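Local coordinates for protein hydrolase, haloacid dehalogenase-like family (Pseudomonas syringae pv. tomato, PDB 3S6J) that binds calcium and is probably a sugar phosphatase of the haloacid dehalogenase family, the piece here being its hydrolase part, at residues P5-F9 and D220-S224; T186-S192 and L206-P212. All blocks are in the same frame, centred on the assembly; numbering follows the deposited sequence.

Contact 1. Residues P5-F9 and D220-S224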
ATOM      1  N   PRO E   5      36.315  -8.351   6.063  1.00 57.52           N
ATOM      2  CA  PRO E   5      35.712  -7.014   5.946  1.00 58.20           C
ATOM      3  C   PRO E   5      34.265  -7.006   6.432  1.00 55.20           C
ATOM      4  O   PRO E   5      33.352  -7.267   5.647  1.00 54.31           O
ATOM      5  CB  PRO E   5      35.765  -6.742   4.439  1.00 59.18           C
ATOM      6  CG  PRO E   5      36.936  -7.550   3.954  1.00 58.36           C
ATOM      7  CD  PRO E   5      36.956  -8.790   4.809  1.00 59.27           C
ATOM      8  N   GLN E   6      34.062  -6.714   7.712  1.00 53.55           N
ATOM      9  CA  GLN E   6      32.723  -6.747   8.293  1.00 51.41           C
ATOM     10  C   GLN E   6      31.756  -5.763   7.608  1.00 49.13           C
ATOM     11  O   GLN E   6      32.125  -4.643   7.245  1.00 48.47           O
ATOM     12  CB  GLN E   6      32.771  -6.534   9.813  1.00 51.20           C
ATOM     13  CG  GLN E   6      32.623  -7.821  10.657  1.00 53.69           C
ATOM     14  CD  GLN E   6      33.889  -8.686  10.721  1.00 59.17           C
ATOM     15  OE1 GLN E   6      35.010  -8.187  10.592  1.00 60.83           O
ATOM     16  NE2 GLN E   6      33.708  -9.993  10.940  1.00 54.40           N
ATOM     17  N   THR E   7      30.521  -6.209   7.414  1.00 46.26           N
ATOM     18  CA  THR E   7      29.504  -5.397   6.769  1.00 44.39           C
ATOM     19  C   THR E   7      29.097  -4.197   7.626  1.00 43.50           C
ATOM     20  O   THR E   7      28.978  -4.309   8.855  1.00 45.01           O
ATOM     21  CB  THR E   7      28.260  -6.240   6.442  1.00 43.01           C
ATOM     22  OG1 THR E   7      28.587  -7.163   5.393  1.00 43.57           O
ATOM     23  CG2 THR E   7      27.106  -5.339   5.986  1.00 41.35           C
ATOM     24  N   SER E   8      28.920  -3.054   6.970  1.00 40.99           N
ATOM     25  CA  SER E   8      28.351  -1.858   7.594  1.00 42.97           C
ATOM     26  C   SER E   8      26.943  -1.620   7.036  1.00 40.40           C
ATOM     27  O   SER E   8      26.667  -1.961   5.880  1.00 40.21           O
ATOM     28  CB  SER E   8      29.251  -0.644   7.351  1.00 43.33           C
ATOM     29  OG  SER E   8      30.510  -0.822   7.974  1.00 41.00           O
ATOM     30  N   PHE E   9      26.062  -1.041   7.847  1.00 38.04           N
ATOM     31  CA  PHE E   9      24.638  -1.055   7.543  1.00 35.84           C
ATOM     32  C   PHE E   9      24.019   0.327   7.393  1.00 38.59           C
ATOM     33  O   PHE E   9      24.121   1.176   8.286  1.00 39.57           O
ATOM     34  CB  PHE E   9      23.877  -1.834   8.619  1.00 36.77           C
ATOM     35  CG  PHE E   9      24.154  -3.311   8.610  1.00 39.96           C
ATOM     36  CD1 PHE E   9      25.354  -3.813   9.106  1.00 40.16           C
ATOM     37  CD2 PHE E   9      23.217  -4.202   8.113  1.00 38.82           C
ATOM     38  CE1 PHE E   9      25.611  -5.188   9.101  1.00 42.10           C
ATOM     39  CE2 PHE E   9      23.467  -5.570   8.102  1.00 39.15           C
ATOM     40  CZ  PHE E   9      24.668  -6.064   8.594  1.00 40.91           C
ATOM     41  N   ASP E 220      22.787 -13.979   7.884  1.00 36.37           N
ATOM     42  CA  ASP E 220      23.939 -14.673   7.294  1.00 37.67           C
ATOM     43  C   ASP E 220      23.913 -14.745   5.771  1.00 36.43           C
ATOM     44  O   ASP E 220      24.966 -14.744   5.141  1.00 37.53           O
ATOM     45  CB  ASP E 220      24.064 -16.092   7.853  1.00 37.94           C
ATOM     46  CG  ASP E 220      24.403 -16.099   9.327  1.00 43.50           C
ATOM     47  OD1 ASP E 220      25.176 -15.206   9.757  1.00 41.47           O
ATOM     48  OD2 ASP E 220      23.893 -16.995  10.053  1.00 49.03           O
ATOM     49  N   GLU E 221      22.719 -14.841   5.190  1.00 35.51           N
ATOM     50  CA  GLU E 221      22.563 -14.904   3.732  1.00 34.68           C
ATOM     51  C   GLU E 221      23.148 -13.669   3.064  1.00 34.90           C
ATOM     52  O   GLU E 221      23.496 -13.684   1.877  1.00 34.08           O
ATOM     53  CB  GLU E 221      21.080 -14.978   3.339  1.00 33.57           C
ATOM     54  CG  GLU E 221      20.362 -16.288   3.704  1.00 34.25           C
ATOM     55  CD  GLU E 221      18.941 -16.358   3.127  1.00 35.18           C
ATOM     56  OE1 GLU E 221      18.342 -15.292   2.830  1.00 31.30           O
ATOM     57  OE2 GLU E 221      18.417 -17.485   2.976  1.00 37.00           O
ATOM     58  N   ILE E 222      23.259 -12.593   3.826  1.00 33.63           N
ATOM     59  CA  ILE E 222      23.353 -11.307   3.191  1.00 34.27           C
ATOM     60  C   ILE E 222      24.386 -10.363   3.806  1.00 35.59           C
ATOM     61  O   ILE E 222      24.728  -9.341   3.203  1.00 37.07           O
ATOM     62  CB  ILE E 222      21.933 -10.658   3.138  1.00 36.18           C
ATOM     63  CG1 ILE E 222      21.877  -9.635   2.012  1.00 34.54           C
ATOM     64  CG2 ILE E 222      21.492 -10.110   4.541  1.00 34.66           C
ATOM     65  CD1 ILE E 222      22.333 -10.198   0.674  1.00 33.37           C
ATOM     66  N   ALA E 223      24.886 -10.704   4.993  1.00 35.46           N
ATOM     67  CA  ALA E 223      25.860  -9.857   5.693  1.00 37.67           C
ATOM     68  C   ALA E 223      27.008 -10.669   6.309  1.00 36.82           C
ATOM     69  O   ALA E 223      26.836 -11.834   6.648  1.00 36.43           O
ATOM     70  CB  ALA E 223      25.162  -8.996   6.766  1.00 33.93           C
ATOM     71  N   SER E 224      28.178 -10.046   6.431  1.00 39.31           N
ATOM     72  CA  SER E 224      29.344 -10.678   7.052  1.00 41.99           C
ATOM     73  C   SER E 224      29.539 -10.131   8.458  1.00 43.68           C
ATOM     74  O   SER E 224      29.857  -8.943   8.610  1.00 43.95           O
ATOM     75  CB  SER E 224      30.610 -10.385   6.246  1.00 40.05           C
ATOM     76  OG  SER E 224      30.522 -10.907   4.939  1.00 38.12           O
TER
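The F9 ring meets A223 at CZ, which lies 3.5 Å from A223 CB; the methyl comes in obliquely, with CE2 as its next neighbour. One face of the same ring carries T7 CG2, a methyl from its own segment, 3.4 Å above the plane and offset toward the rim. T7 thus serves two purposes. With OG1 beside the backbone N (chi1 -69°), its hydroxyl accepts a nearly straight hydrogen bond from S224 N, 3.1 Å to T7 OG1, while T7 N donates to S224 O, 172° at the hydrogen and in the carbonyl plane. Two bonds between the same two residues tie the end of the modelled chain to the lead-in of strand 8-11, a central strand of the parallel Rossmann-like sheet of the HAD fold. Strand 167-171 flanks this place, L168 touching both T7 and F9, and I170 touching F9. Farther out, Q6 lays the aliphatic start of its side chain alongside the carbonyl of S224, the last modelled residue, its CG 3.6 Å from S224 O. At the outer margin P5 approaches through its backbone, with P5 O 4.2 Å from S224 CB.

Contact 2. Residues T186-S192 and L206-P212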
ATOM      1  N   THR E 186      25.008  -2.851  -2.004  1.00 34.49           N
ATOM      2  CA  THR E 186      24.150  -4.022  -2.084  1.00 32.46           C
ATOM      3  C   THR E 186      22.841  -3.688  -1.421  1.00 31.37           C
ATOM      4  O   THR E 186      22.820  -3.277  -0.271  1.00 31.77           O
ATOM      5  CB  THR E 186      24.781  -5.215  -1.388  1.00 32.32           C
ATOM      6  OG1 THR E 186      26.066  -5.454  -1.965  1.00 32.64           O
ATOM      7  CG2 THR E 186      23.890  -6.456  -1.531  1.00 28.06           C
ATOM      8  N   GLY E 187      21.754  -3.843  -2.166  1.00 31.32           N
ATOM      9  CA  GLY E 187      20.442  -3.462  -1.688  1.00 30.45           C
ATOM     10  C   GLY E 187      19.624  -4.659  -1.264  1.00 29.35           C
ATOM     11  O   GLY E 187      19.605  -5.699  -1.934  1.00 29.46           O
ATOM     12  N   VAL E 188      18.952  -4.506  -0.133  1.00 30.95           N
ATOM     13  CA  VAL E 188      18.086  -5.535   0.427  1.00 29.51           C
ATOM     14  C   VAL E 188      16.751  -4.877   0.759  1.00 30.14           C
ATOM     15  O   VAL E 188      16.719  -3.815   1.402  1.00 30.41           O
ATOM     16  CB  VAL E 188      18.705  -6.155   1.692  1.00 31.05           C
ATOM     17  CG1 VAL E 188      17.665  -6.931   2.483  1.00 28.70           C
ATOM     18  CG2 VAL E 188      19.875  -7.057   1.308  1.00 34.16           C
ATOM     19  N   GLY E 189      15.657  -5.489   0.304  1.00 27.63           N
ATOM     20  CA  GLY E 189      14.350  -4.871   0.422  1.00 29.35           C
ATOM     21  C   GLY E 189      13.455  -5.533   1.454  1.00 28.70           C
ATOM     22  O   GLY E 189      13.525  -6.756   1.637  1.00 28.10           O
ATOM     23  N   LEU E 190      12.623  -4.724   2.110  1.00 25.04           N
ATOM     24  CA  LEU E 190      11.646  -5.187   3.103  1.00 27.01           C
ATOM     25  C   LEU E 190      10.228  -4.918   2.613  1.00 27.91           C
ATOM     26  O   LEU E 190       9.948  -3.856   2.026  1.00 26.53           O
ATOM     27  CB  LEU E 190      11.848  -4.463   4.435  1.00 25.32           C
ATOM     28  CG  LEU E 190      12.836  -5.013   5.473  1.00 31.87           C
ATOM     29  CD1 LEU E 190      14.087  -5.536   4.840  1.00 30.42           C
ATOM     30  CD2 LEU E 190      13.154  -3.996   6.597  1.00 30.53           C
ATOM     31  N   LEU E 191       9.329  -5.863   2.875  1.00 28.23           N
ATOM     32  CA  LEU E 191       7.931  -5.737   2.481  1.00 27.69           C
ATOM     33  C   LEU E 191       7.122  -4.817   3.408  1.00 29.01           C
ATOM     34  O   LEU E 191       5.948  -4.528   3.135  1.00 29.76           O
ATOM     35  CB  LEU E 191       7.267  -7.120   2.424  1.00 28.80           C
ATOM     36  CG  LEU E 191       7.937  -8.181   1.536  1.00 30.76           C
ATOM     37  CD1 LEU E 191       7.153  -9.496   1.608  1.00 26.04           C
ATOM     38  CD2 LEU E 191       8.033  -7.685   0.084  1.00 27.62           C
ATOM     39  N   SER E 192       7.748  -4.349   4.486  1.00 28.36           N
ATOM     40  CA  SER E 192       7.020  -3.652   5.551  1.00 29.92           C
ATOM     41  C   SER E 192       6.552  -2.226   5.187  1.00 30.74           C
ATOM     42  O   SER E 192       5.773  -1.607   5.932  1.00 29.04           O
ATOM     43  CB  SER E 192       7.818  -3.666   6.865  1.00 28.55           C
ATOM     44  OG  SER E 192       9.185  -3.362   6.657  1.00 27.96           O
ATOM     45  N   LEU E 206      18.714  -7.399  -3.924  1.00 28.21           N
ATOM     46  CA  LEU E 206      19.390  -8.688  -4.067  1.00 26.74           C
ATOM     47  C   LEU E 206      18.647  -9.782  -3.306  1.00 29.31           C
ATOM     48  O   LEU E 206      18.598 -10.927  -3.757  1.00 26.65           O
ATOM     49  CB  LEU E 206      20.848  -8.615  -3.597  1.00 26.33           C
ATOM     50  CG  LEU E 206      21.659  -9.925  -3.716  1.00 29.47           C
ATOM     51  CD1 LEU E 206      21.795 -10.391  -5.183  1.00 28.07           C
ATOM     52  CD2 LEU E 206      23.033  -9.764  -3.107  1.00 26.13           C
ATOM     53  N   ARG E 207      18.089  -9.417  -2.144  1.00 27.65           N
ATOM     54  CA  ARG E 207      17.216 -10.281  -1.356  1.00 26.41           C
ATOM     55  C   ARG E 207      16.057  -9.425  -0.890  1.00 28.55           C
ATOM     56  O   ARG E 207      16.184  -8.208  -0.757  1.00 29.33           O
ATOM     57  CB  ARG E 207      17.932 -10.800  -0.104  1.00 27.41           C
ATOM     58  CG  ARG E 207      19.098 -11.748  -0.358  1.00 28.48           C
ATOM     59  CD  ARG E 207      18.601 -13.120  -0.731  1.00 26.21           C
ATOM     60  NE  ARG E 207      18.226 -13.168  -2.133  1.00 24.79           N
ATOM     61  CZ  ARG E 207      17.746 -14.245  -2.745  1.00 27.99           C
ATOM     62  NH1 ARG E 207      17.582 -15.395  -2.077  1.00 25.20           N
ATOM     63  NH2 ARG E 207      17.439 -14.176  -4.037  1.00 27.73           N
ATOM     64  N   VAL E 208      14.929 -10.055  -0.623  1.00 26.77           N
ATOM     65  CA  VAL E 208      13.810  -9.356  -0.042  1.00 28.26           C
ATOM     66  C   VAL E 208      13.271 -10.131   1.179  1.00 28.51           C
ATOM     67  O   VAL E 208      13.052 -11.330   1.104  1.00 25.11           O
ATOM     68  CB  VAL E 208      12.695  -9.165  -1.077  1.00 28.93           C
ATOM     69  CG1 VAL E 208      11.379  -8.784  -0.384  1.00 26.83           C
ATOM     70  CG2 VAL E 208      13.118  -8.145  -2.138  1.00 26.52           C
ATOM     71  N   TYR E 209      13.079  -9.428   2.295  1.00 27.70           N
ATOM     72  CA  TYR E 209      12.541 -10.024   3.509  1.00 27.65           C
ATOM     73  C   TYR E 209      11.261  -9.322   3.934  1.00 29.10           C
ATOM     74  O   TYR E 209      10.980  -8.183   3.506  1.00 29.30           O
ATOM     75  CB  TYR E 209      13.589  -9.951   4.618  1.00 29.03           C
ATOM     76  CG  TYR E 209      14.863 -10.646   4.205  1.00 30.50           C
ATOM     77  CD1 TYR E 209      14.918 -12.043   4.101  1.00 31.21           C
ATOM     78  CD2 TYR E 209      15.991  -9.920   3.896  1.00 28.84           C
ATOM     79  CE1 TYR E 209      16.066 -12.690   3.710  1.00 27.87           C
ATOM     80  CE2 TYR E 209      17.151 -10.563   3.493  1.00 31.81           C
ATOM     81  CZ  TYR E 209      17.174 -11.944   3.406  1.00 29.71           C
ATOM     82  OH  TYR E 209      18.323 -12.555   3.002  1.00 32.61           O
ATOM     83  N   GLU E 210      10.484  -9.976   4.789  1.00 27.39           N
ATOM     84  CA  GLU E 210       9.235  -9.380   5.247  1.00 29.15           C
ATOM     85  C   GLU E 210       9.438  -8.088   6.007  1.00 29.62           C
ATOM     86  O   GLU E 210       8.812  -7.063   5.702  1.00 26.73           O
ATOM     87  CB  GLU E 210       8.457 -10.353   6.107  1.00 28.87           C
ATOM     88  CG  GLU E 210       7.981 -11.538   5.314  1.00 32.07           C
ATOM     89  CD  GLU E 210       7.138 -12.474   6.137  1.00 37.73           C
ATOM     90  OE1 GLU E 210       7.278 -12.468   7.379  1.00 35.49           O
ATOM     91  OE2 GLU E 210       6.330 -13.216   5.539  1.00 43.83           O
ATOM     92  N   ASP E 211      10.315  -8.153   6.999  1.00 28.77           N
ATOM     93  CA  ASP E 211      10.457  -7.094   7.973  1.00 28.66           C
ATOM     94  C   ASP E 211      11.813  -7.282   8.686  1.00 29.93           C
ATOM     95  O   ASP E 211      12.575  -8.172   8.329  1.00 26.85           O
ATOM     96  CB  ASP E 211       9.236  -7.068   8.921  1.00 27.32           C
ATOM     97  CG  ASP E 211       8.979  -8.424   9.606  1.00 30.66           C
ATOM     98  OD1 ASP E 211       9.944  -9.209   9.742  1.00 31.21           O
ATOM     99  OD2 ASP E 211       7.822  -8.714   9.998  1.00 27.38           O
ATOM    100  N   PRO E 212      12.145  -6.402   9.650  1.00 31.47           N
ATOM    101  CA  PRO E 212      13.483  -6.514  10.248  1.00 29.72           C
ATOM    102  C   PRO E 212      13.721  -7.866  10.914  1.00 30.89           C
ATOM    103  O   PRO E 212      14.843  -8.360  10.865  1.00 32.05           O
ATOM    104  CB  PRO E 212      13.510  -5.381  11.279  1.00 31.09           C
ATOM    105  CG  PRO E 212      12.498  -4.375  10.746  1.00 31.16           C
ATOM    106  CD  PRO E 212      11.427  -5.189  10.084  1.00 28.25           C
TER
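L191 and V208 meet on one side of a parallel strand pair, 186-190 with 207-209, the two strands of a right-handed beta-alpha-beta crossover through helix 197-202; 207-209 is an outermost strand of the Rossmann-like HAD sheet. Along L191, CB rests 3.6 Å from E210 O, CG lies 3.6 Å from Y209 O, CD1 reaches E210 CA, and CD2 ends 3.6 Å from V208 CG1, the two side chains crossing at about a right angle. That V208 branch stands anti to its own backbone N (chi1 164°), which also carries it over G189 O. The glycine sets no side chain in the way, and the CA atoms of G189 and V208 are the nearest of the paired residues, 4.5 Å apart.

Three backbone bonds follow the parallel pattern: G189 N donates to R207 O and G189 O takes Y209 N, so one residue bonds on both sides of V208, and L191 N then reaches Y209 O. At the other end the pattern breaks, for G187 O is taken by L206 N at 2.8 Å, one residue early, instead of by R207 N.

On the opposite face V188 CG1 sits at the edge of the Y209 ring, near its plane, 3.7 Å from Y209 CD2. I222 of helix 219-222 touches both residues. L190 turns its CD2 to P212, whose CD is 4.1 Å away.

Past the strands, S192 OG bonds to G15 O. D211 is the N-cap of helix 212-217, its OD1 accepting from D214 N, while E210 and D211 both form salt bridges with R43 of the second subunit. At the opposite end R207 NE donates to L206 O, 2.8 Å away and 2° out of the guanidinium plane.

In the fold
The two contacts have their centres about 14 Å apart; both reach the same parallel sheet, and helix 219-222 joins them. E221 OE1 of contact 1 is 2.7 Å from Y209 OH of contact 2, a probable hydrogen bond, and I222 CG1 packs 3.3 Å from V188 CG2. Contact 1 joins the two ends of the modelled chain at the start of the inner strand 8-11, away from the calcium, the F9 side chain being about 11 Å from that of D12. Contact 2 reaches closer: the L190 side chain comes within about 5 Å of that of D172, which binds calcium with D12 and D14, and the L191 side chain is about 8 Å from a bound calcium.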